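Local coordinates for hemolysin-related protein (Vibrio cholerae serotype O1, PDB 6MLT) that probably helps anchor Vibrio cholerae biofilms, as a secreted, carbohydrate- and metal-binding matrix protein that pairs a beta-propeller with a beta-prism lectin domain, at residues Glu490-Val493 against Arg498-Ile501; Ile11-Lys16 against Gly511-Ser516; Leu371-Thr376 against Asn427-Leu432. All coordinates share one frame; numbering follows the deposited sequence.

Contact 1 (Glu490-Val493 against Arg498-Ile501); sequences EVLV and RMRI. With NA (sodium ion), chain H.
Val493 and Arg500 form an antiparallel hydrogen-bonded pair. Val493 N gives to Arg500 O at 2.9 Å, and Arg500 N returns to Val493 O at 2.9 Å. On their face of the sheet, Val493 CG2 slants against its partner and meets Arg500 CB at 3.8 Å. Farther out, Arg498 NH2 lies over the centre of the Arg500 guanidinium, 3.4 Å above its plane; Asp495, in a salt bridge with Arg498, probably offsets the like charges, while Arg500 NH2 is hydrogen-bonded to Asn468 and to Ala467 O. On the other face aliphatic groups meet. Met499 leaves with CG opposite its backbone N (chi1 178°) and bends at chi2, which swings CE across Leu492 CB at 3.8 Å. Next along, Ile501 CG2 packs on Glu490 CB at 3.7 Å. Beyond that methylene the Glu490 chain folds away, and its carboxylate chelates a sodium ion through OE2 (2.3 Å) and OE1 (2.9 Å), beside ligands from Asp482, Thr484, Asp486 and Ile488. This hairpin forms the two middle strands of a propeller blade, flanked by strands 478-481 and 509-514; strand 536-541 of the next sheet covers Leu492 and Met499.

Contact 2 (Ile11-Lys16 against Gly511-Ser516); sequences IQTKLK and GIIANS
Thr13 and Ile513 meet through two first torsions. Thr13 sets its hydroxyl between the backbone N and the carbonyl carbon (chi1 62°), and Ile513 holds CG1 opposite its own carbonyl carbon (chi1 -68°) with CD1 stretched out beyond it. Thr13 OG1 therefore comes to rest against the tip of the isoleucine, 3.7 Å from Ile513 CD1 and 3.9 Å from Ile513 CG1. The contact is van der Waals in kind: the oxygen rests on aliphatic carbon, and the Thr13 methyl CG2 stands a little farther off, 4.3 Å from Ile513 CD1. Two residues earlier on each segment the backbones themselves draw close. Ile11 O lies 4.3 Å from Gly511 CA, and the CA atoms of Ile11 and Gly511 are 5.4 Å apart. Without a side chain, Gly511 presents bare backbone to the Ile11 carbonyl. From there the chains run in roughly the same direction but splay, so that the CA atoms of Thr13 and Ile513 are already 8.4 Å apart and side chains must bridge the gap. The shared interface is small, 126 Å² in all, and lies at the narrow end of a wedge between two sheets, where the chains begin to part. Ile513 is the buried member, its flanks against Tyr557, Leu537 and Met539, while Trp566 touches both Ile11 and Thr13. A backbone hydrogen bond between Ile11 and Met510 fixes the near end. Strand 509-514 is the outermost strand of the blade that begins at 478-481. Strand 13-19, from the N-terminus, instead pairs with 553-559 to complete the adjoining sheet with C-terminal strands, consistent with the ring-closing "velcro" of beta-propellers.

Contact 3 (Leu371-Thr376 against Asn427-Leu432); sequences LEMSFT and NAVQFL
Met373 gives up the most surface here, 48 Å², and reaches across from one sheet to touch both Phe431 and Val429 with its sulfur. The first two torsions send the chain straight out from the strand, with CG opposite the carbonyl carbon and SD extended beyond it (chi2 -171°). Met373 SD then stands 4.2 Å from Phe431 CZ, close to the plane of the ring and at its edge. Measured to the ring centroid the sulfur is 5.4 Å away and 76° off the normal, a Met-aromatic contact made with the rim rather than the face. The same sulfur lies 4.3 Å from Val429 CG2, so it is held against two side chains that point inward from alternate positions of one strand. At chi3 the methionine turns aside, and Met373 CE comes 4.1 Å from Phe375 CZ on its own strand. All these groups are apolar and buried. The backbones stay well apart, 9.8 Å between the CA atoms of Met373 and Val429, and contact is by side chains alone. Phe431 is further enclosed by Ile355 and Val357 on the sheet of Met373 and by Met410 and Tyr300 on its own. Strand 370-377, between 382-386 and 352-359, thus packs against strand 428-435, between 295-301 and 405-413, joining two of the three sheets round the core of the beta-prism domain.

How the contacts relate
Contacts 1 and 2 adjoin, their centres 10 Å apart, and share one blade: strands 498-502 and 509-514 are neighbours in it, linked by Met499 N to Ile513 O (2.8 Å) and Ile501 N to Gly511 O (3.0 Å), both probable hydrogen bonds. Contact 1 pairs the middle strands of the blade; contact 2 joins it to the closing sheet. Contact 3 belongs to another domain, about 53 Å from contact 1 and 60 Å from contact 2 between centres. Along the chain contact 2 spans both others, contact 3 preceding contact 1. The prism is inserted between strands 277-279 and 443-448 of one propeller sheet, whereas the ends of the ring probably meet near contact 2.

Contact 1 (Glu490-Val493 against Arg498-Ile501)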
loop_
_atom_site.group_PDB
_atom_site.type_symbol
_atom_site.label_atom_id
_atom_site.label_comp_id
_atom_site.label_asym_id
_atom_site.label_seq_id
_atom_site.Cartn_x
_atom_site.Cartn_y
_atom_site.Cartn_z
ATOM N N GLU A 490 11.296 -2.756 -8.637
ATOM C CA GLU A 490 11.187 -3.135 -10.034
ATOM C C GLU A 490 9.755 -3.594 -10.326
ATOM O O GLU A 490 8.953 -3.836 -9.420
ATOM C CB GLU A 490 12.197 -4.239 -10.370
ATOM C CG GLU A 490 13.649 -3.766 -10.511
ATOM C CD GLU A 490 14.335 -3.436 -9.183
ATOM O OE1 GLU A 490 14.370 -4.307 -8.286
ATOM O OE2 GLU A 490 14.848 -2.301 -9.038
ATOM N N VAL A 491 9.438 -3.704 -11.616
ATOM C CA VAL A 491 8.124 -4.114 -12.093
ATOM C C VAL A 491 8.217 -5.529 -12.648
ATOM O O VAL A 491 9.133 -5.854 -13.416
ATOM C CB VAL A 491 7.592 -3.160 -13.181
ATOM C CG1 VAL A 491 6.141 -3.502 -13.522
ATOM C CG2 VAL A 491 7.727 -1.712 -12.742
ATOM N N LEU A 492 7.249 -6.362 -12.278
ATOM C CA LEU A 492 7.145 -7.726 -12.774
ATOM C C LEU A 492 5.976 -7.780 -13.742
ATOM O O LEU A 492 4.852 -7.427 -13.374
ATOM C CB LEU A 492 6.939 -8.724 -11.635
ATOM C CG LEU A 492 8.059 -8.870 -10.610
ATOM C CD1 LEU A 492 8.072 -7.704 -9.631
ATOM C CD2 LEU A 492 7.885 -10.179 -9.870
ATOM N N VAL A 493 6.247 -8.213 -14.974
ATOM C CA VAL A 493 5.279 -8.163 -16.058
ATOM C C VAL A 493 5.265 -9.509 -16.772
ATOM O O VAL A 493 6.208 -10.297 -16.691
ATOM C CB VAL A 493 5.583 -7.028 -17.065
ATOM C CG1 VAL A 493 5.766 -5.704 -16.340
ATOM C CG2 VAL A 493 6.813 -7.354 -17.907
ATOM N N ARG A 498 6.628 -14.475 -22.248
ATOM C CA ARG A 498 7.741 -14.126 -21.379
ATOM C C ARG A 498 7.235 -13.443 -20.122
ATOM O O ARG A 498 6.310 -12.632 -20.176
ATOM C CB ARG A 498 8.736 -13.168 -22.068
ATOM C CG ARG A 498 8.955 -13.406 -23.545
ATOM C CD ARG A 498 9.548 -12.175 -24.205
ATOM N NE ARG A 498 8.545 -11.131 -24.420
ATOM C CZ ARG A 498 8.816 -9.924 -24.906
ATOM N NH1 ARG A 498 10.064 -9.599 -25.222
ATOM N NH2 ARG A 498 7.842 -9.037 -25.076
ATOM N N MET A 499 7.858 -13.775 -19.000
ATOM C CA MET A 499 7.816 -12.955 -17.801
ATOM C C MET A 499 9.081 -12.109 -17.785
ATOM O O MET A 499 10.157 -12.595 -18.139
ATOM C CB MET A 499 7.719 -13.830 -16.545
ATOM C CG MET A 499 7.721 -13.062 -15.226
ATOM S SD MET A 499 9.391 -12.637 -14.651
ATOM C CE MET A 499 8.990 -11.492 -13.331
ATOM N N ARG A 500 8.944 -10.833 -17.426
ATOM C CA ARG A 500 10.090 -9.938 -17.422
ATOM C C ARG A 500 10.096 -9.071 -16.172
ATOM O O ARG A 500 9.057 -8.821 -15.553
ATOM C CB ARG A 500 10.113 -9.050 -18.678
ATOM C CG ARG A 500 10.370 -9.834 -19.965
ATOM C CD ARG A 500 10.394 -8.922 -21.177
ATOM N NE ARG A 500 9.094 -8.308 -21.419
ATOM C CZ ARG A 500 8.885 -7.293 -22.252
ATOM N NH1 ARG A 500 9.898 -6.765 -22.926
ATOM N NH2 ARG A 500 7.659 -6.796 -22.405
ATOM N N ILE A 501 11.293 -8.622 -15.816
ATOM C CA ILE A 501 11.512 -7.666 -14.737
ATOM C C ILE A 501 11.973 -6.362 -15.367
ATOM O O ILE A 501 12.936 -6.347 -16.145
ATOM C CB ILE A 501 12.546 -8.186 -13.727
ATOM C CG1 ILE A 501 12.100 -9.535 -13.160
ATOM C CG2 ILE A 501 12.772 -7.159 -12.602
ATOM C CD1 ILE A 501 13.203 -10.257 -12.399
HETATM NA NA NA H . 15.386 -2.079 -6.816
#

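Contact 2 (Ile11-Lys16 against Gly511-Ser516)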
loop_
_atom_site.group_PDB
_atom_site.type_symbol
_atom_site.label_atom_id
_atom_site.label_comp_id
_atom_site.label_asym_id
_atom_site.label_seq_id
_atom_site.Cartn_x
_atom_site.Cartn_y
_atom_site.Cartn_z
ATOM N N ILE A 11 19.268 -9.302 -13.580
ATOM C CA ILE A 11 18.870 -10.174 -12.483
ATOM C C ILE A 11 18.945 -11.603 -12.999
ATOM O O ILE A 11 18.207 -11.982 -13.916
ATOM C CB ILE A 11 17.470 -9.823 -11.968
ATOM C CG1 ILE A 11 17.492 -8.415 -11.366
ATOM C CG2 ILE A 11 16.990 -10.843 -10.931
ATOM C CD1 ILE A 11 16.128 -7.770 -11.288
ATOM N N GLN A 12 19.851 -12.385 -12.418
ATOM C CA GLN A 12 20.072 -13.772 -12.806
ATOM C C GLN A 12 19.205 -14.689 -11.953
ATOM O O GLN A 12 19.194 -14.573 -10.723
ATOM C CB GLN A 12 21.544 -14.149 -12.630
ATOM C CG GLN A 12 22.530 -13.215 -13.305
ATOM C CD GLN A 12 22.953 -13.713 -14.667
ATOM O OE1 GLN A 12 22.224 -13.570 -15.649
ATOM N NE2 GLN A 12 24.139 -14.308 -14.735
ATOM N N THR A 13 18.515 -15.623 -12.603
ATOM C CA THR A 13 17.578 -16.508 -11.929
ATOM C C THR A 13 17.881 -17.958 -12.275
ATOM O O THR A 13 18.537 -18.262 -13.279
ATOM C CB THR A 13 16.126 -16.194 -12.320
ATOM O OG1 THR A 13 15.951 -16.406 -13.729
ATOM C CG2 THR A 13 15.781 -14.757 -11.982
ATOM N N LYS A 14 17.377 -18.851 -11.424
ATOM C CA LYS A 14 17.426 -20.284 -11.671
ATOM C C LYS A 14 16.162 -20.896 -11.095
ATOM O O LYS A 14 15.579 -20.366 -10.143
ATOM C CB LYS A 14 18.671 -20.937 -11.054
ATOM C CG LYS A 14 18.682 -20.978 -9.528
ATOM C CD LYS A 14 19.979 -21.574 -8.997
ATOM C CE LYS A 14 19.975 -21.651 -7.480
ATOM N NZ LYS A 14 21.294 -22.104 -6.943
ATOM N N LEU A 15 15.744 -22.018 -11.675
ATOM C CA LEU A 15 14.509 -22.657 -11.250
ATOM C C LEU A 15 14.686 -23.266 -9.867
ATOM O O LEU A 15 15.652 -23.993 -9.611
ATOM C CB LEU A 15 14.091 -23.735 -12.249
ATOM C CG LEU A 15 12.695 -24.325 -12.024
ATOM C CD1 LEU A 15 11.626 -23.347 -12.475
ATOM C CD2 LEU A 15 12.545 -25.662 -12.753
ATOM N N LYS A 16 13.749 -22.961 -8.972
ATOM C CA LYS A 16 13.695 -23.590 -7.660
ATOM C C LYS A 16 12.896 -24.886 -7.706
ATOM O O LYS A 16 13.390 -25.937 -7.286
ATOM C CB LYS A 16 13.089 -22.622 -6.645
ATOM C CG LYS A 16 13.007 -23.159 -5.227
ATOM C CD LYS A 16 12.495 -22.075 -4.288
ATOM C CE LYS A 16 12.435 -22.538 -2.848
ATOM N NZ LYS A 16 12.229 -21.382 -1.934
ATOM N N GLY A 511 15.470 -8.707 -16.643
ATOM C CA GLY A 511 15.428 -10.155 -16.597
ATOM C C GLY A 511 14.311 -10.648 -17.480
ATOM O O GLY A 511 13.297 -9.968 -17.660
ATOM N N ILE A 512 14.511 -11.828 -18.060
ATOM C CA ILE A 512 13.548 -12.452 -18.958
ATOM C C ILE A 512 13.476 -13.930 -18.611
ATOM O O ILE A 512 14.509 -14.600 -18.512
ATOM C CB ILE A 512 13.938 -12.287 -20.440
ATOM C CG1 ILE A 512 14.125 -10.814 -20.795
ATOM C CG2 ILE A 512 12.871 -12.917 -21.343
ATOM C CD1 ILE A 512 14.740 -10.584 -22.171
ATOM N N ILE A 513 12.261 -14.441 -18.447
ATOM C CA ILE A 513 12.018 -15.852 -18.169
ATOM C C ILE A 513 10.947 -16.334 -19.133
ATOM O O ILE A 513 9.870 -15.732 -19.207
ATOM C CB ILE A 513 11.573 -16.070 -16.709
ATOM C CG1 ILE A 513 12.731 -15.773 -15.755
ATOM C CG2 ILE A 513 11.042 -17.491 -16.500
ATOM C CD1 ILE A 513 12.337 -15.742 -14.285
ATOM N N ALA A 514 11.236 -17.410 -19.864
ATOM C CA ALA A 514 10.241 -17.994 -20.752
ATOM C C ALA A 514 9.081 -18.542 -19.927
ATOM O O ALA A 514 9.280 -19.392 -19.054
ATOM C CB ALA A 514 10.871 -19.098 -21.599
ATOM N N ASN A 515 7.876 -18.057 -20.212
ATOM C CA ASN A 515 6.689 -18.418 -19.441
ATOM C C ASN A 515 5.475 -17.981 -20.244
ATOM O O ASN A 515 5.307 -16.783 -20.499
ATOM C CB ASN A 515 6.714 -17.744 -18.067
ATOM C CG ASN A 515 5.666 -18.297 -17.115
ATOM O OD1 ASN A 515 5.792 -19.415 -16.617
ATOM N ND2 ASN A 515 4.636 -17.504 -16.846
ATOM N N SER A 516 4.641 -18.935 -20.656
ATOM C CA SER A 516 3.561 -18.648 -21.590
ATOM C C SER A 516 2.212 -18.555 -20.887
ATOM O O SER A 516 1.987 -19.159 -19.833
ATOM C CB SER A 516 3.481 -19.709 -22.689
ATOM O OG SER A 516 3.302 -21.014 -22.160
#

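Contact 3 (Leu371-Thr376 against Asn427-Leu432)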
loop_
_atom_site.group_PDB
_atom_site.type_symbol
_atom_site.label_atom_id
_atom_site.label_comp_id
_atom_site.label_asym_id
_atom_site.label_seq_id
_atom_site.Cartn_x
_atom_site.Cartn_y
_atom_site.Cartn_z
ATOM N N LEU A 371 10.757 37.239 24.600
ATOM C CA LEU A 371 9.547 37.939 25.018
ATOM C C LEU A 371 8.415 37.751 24.022
ATOM O O LEU A 371 7.252 37.629 24.422
ATOM C CB LEU A 371 9.842 39.432 25.193
ATOM C CG LEU A 371 11.074 39.751 26.037
ATOM C CD1 LEU A 371 11.352 41.246 26.033
ATOM C CD2 LEU A 371 10.909 39.245 27.469
ATOM N N GLU A 372 8.732 37.711 22.731
ATOM C CA GLU A 372 7.700 37.594 21.714
ATOM C C GLU A 372 8.285 36.980 20.455
ATOM O O GLU A 372 9.457 37.189 20.126
ATOM C CB GLU A 372 7.073 38.960 21.384
ATOM C CG GLU A 372 5.864 38.868 20.450
ATOM C CD GLU A 372 5.529 40.174 19.780
ATOM O OE1 GLU A 372 4.935 41.051 20.441
ATOM O OE2 GLU A 372 5.865 40.320 18.587
ATOM N N MET A 373 7.450 36.211 19.758
ATOM C CA MET A 373 7.735 35.782 18.400
ATOM C C MET A 373 6.517 36.095 17.551
ATOM O O MET A 373 5.382 35.855 17.975
ATOM C CB MET A 373 8.074 34.288 18.335
ATOM C CG MET A 373 9.335 33.921 19.099
ATOM S SD MET A 373 9.835 32.221 18.787
ATOM C CE MET A 373 8.448 31.315 19.456
ATOM N N SER A 374 6.749 36.662 16.372
ATOM C CA SER A 374 5.682 36.980 15.430
ATOM C C SER A 374 5.964 36.248 14.126
ATOM O O SER A 374 6.958 36.537 13.448
ATOM C CB SER A 374 5.578 38.487 15.217
ATOM O OG SER A 374 4.496 38.793 14.372
ATOM N N PHE A 375 5.098 35.296 13.786
ATOM C CA PHE A 375 5.228 34.507 12.566
ATOM C C PHE A 375 4.458 35.180 11.436
ATOM O O PHE A 375 3.256 35.435 11.566
ATOM C CB PHE A 375 4.691 33.091 12.775
ATOM C CG PHE A 375 5.387 32.316 13.854
ATOM C CD1 PHE A 375 4.949 32.380 15.169
ATOM C CD2 PHE A 375 6.459 31.498 13.552
ATOM C CE1 PHE A 375 5.592 31.644 16.169
ATOM C CE2 PHE A 375 7.099 30.763 14.545
ATOM C CZ PHE A 375 6.664 30.837 15.849
ATOM N N THR A 376 5.142 35.454 10.327
ATOM C CA THR A 376 4.488 35.891 9.099
ATOM C C THR A 376 4.225 34.663 8.236
ATOM O O THR A 376 5.152 33.902 7.931
ATOM C CB THR A 376 5.342 36.909 8.342
ATOM O OG1 THR A 376 5.530 38.074 9.148
ATOM C CG2 THR A 376 4.666 37.325 7.030
ATOM N N ASN A 427 14.419 30.999 26.860
ATOM C CA ASN A 427 15.442 32.026 26.964
ATOM C C ASN A 427 16.192 32.269 25.660
ATOM O O ASN A 427 16.730 33.369 25.473
ATOM C CB ASN A 427 16.430 31.665 28.074
ATOM C CG ASN A 427 15.751 31.554 29.434
ATOM O OD1 ASN A 427 15.507 30.455 29.937
ATOM N ND2 ASN A 427 15.422 32.697 30.023
ATOM N N ALA A 428 16.236 31.288 24.762
ATOM C CA ALA A 428 16.798 31.494 23.435
ATOM C C ALA A 428 16.123 30.544 22.460
ATOM O O ALA A 428 15.630 29.478 22.840
ATOM C CB ALA A 428 18.315 31.282 23.410
ATOM N N VAL A 429 16.135 30.930 21.180
ATOM C CA VAL A 429 15.564 30.110 20.120
ATOM C C VAL A 429 16.439 30.175 18.879
ATOM O O VAL A 429 17.193 31.126 18.659
ATOM C CB VAL A 429 14.122 30.530 19.751
ATOM C CG1 VAL A 429 13.189 30.304 20.909
ATOM C CG2 VAL A 429 14.091 31.990 19.307
ATOM N N GLN A 430 16.299 29.146 18.053
ATOM C CA GLN A 430 16.992 29.041 16.780
ATOM C C GLN A 430 16.104 28.227 15.855
ATOM O O GLN A 430 15.531 27.221 16.276
ATOM C CB GLN A 430 18.367 28.386 16.948
ATOM C CG GLN A 430 19.121 28.128 15.658
ATOM C CD GLN A 430 20.485 27.513 15.917
ATOM O OE1 GLN A 430 20.620 26.599 16.733
ATOM N NE2 GLN A 430 21.506 28.029 15.244
ATOM N N PHE A 431 15.978 28.673 14.611
ATOM C CA PHE A 431 15.052 28.067 13.665
ATOM C C PHE A 431 15.784 27.117 12.729
ATOM O O PHE A 431 16.868 27.433 12.231
ATOM C CB PHE A 431 14.327 29.143 12.863
ATOM C CG PHE A 431 13.623 30.140 13.723
ATOM C CD1 PHE A 431 12.431 29.811 14.345
ATOM C CD2 PHE A 431 14.167 31.389 13.943
ATOM C CE1 PHE A 431 11.787 30.723 15.163
ATOM C CE2 PHE A 431 13.527 32.309 14.759
ATOM C CZ PHE A 431 12.336 31.971 15.367
ATOM N N LEU A 432 15.172 25.959 12.494
ATOM C CA LEU A 432 15.708 24.914 11.632
ATOM C C LEU A 432 14.847 24.810 10.379
ATOM O O LEU A 432 13.617 24.715 10.474
ATOM C CB LEU A 432 15.730 23.574 12.366
ATOM C CG LEU A 432 16.308 23.608 13.782
ATOM C CD1 LEU A 432 16.105 22.278 14.489
ATOM C CD2 LEU A 432 17.782 23.977 13.739
#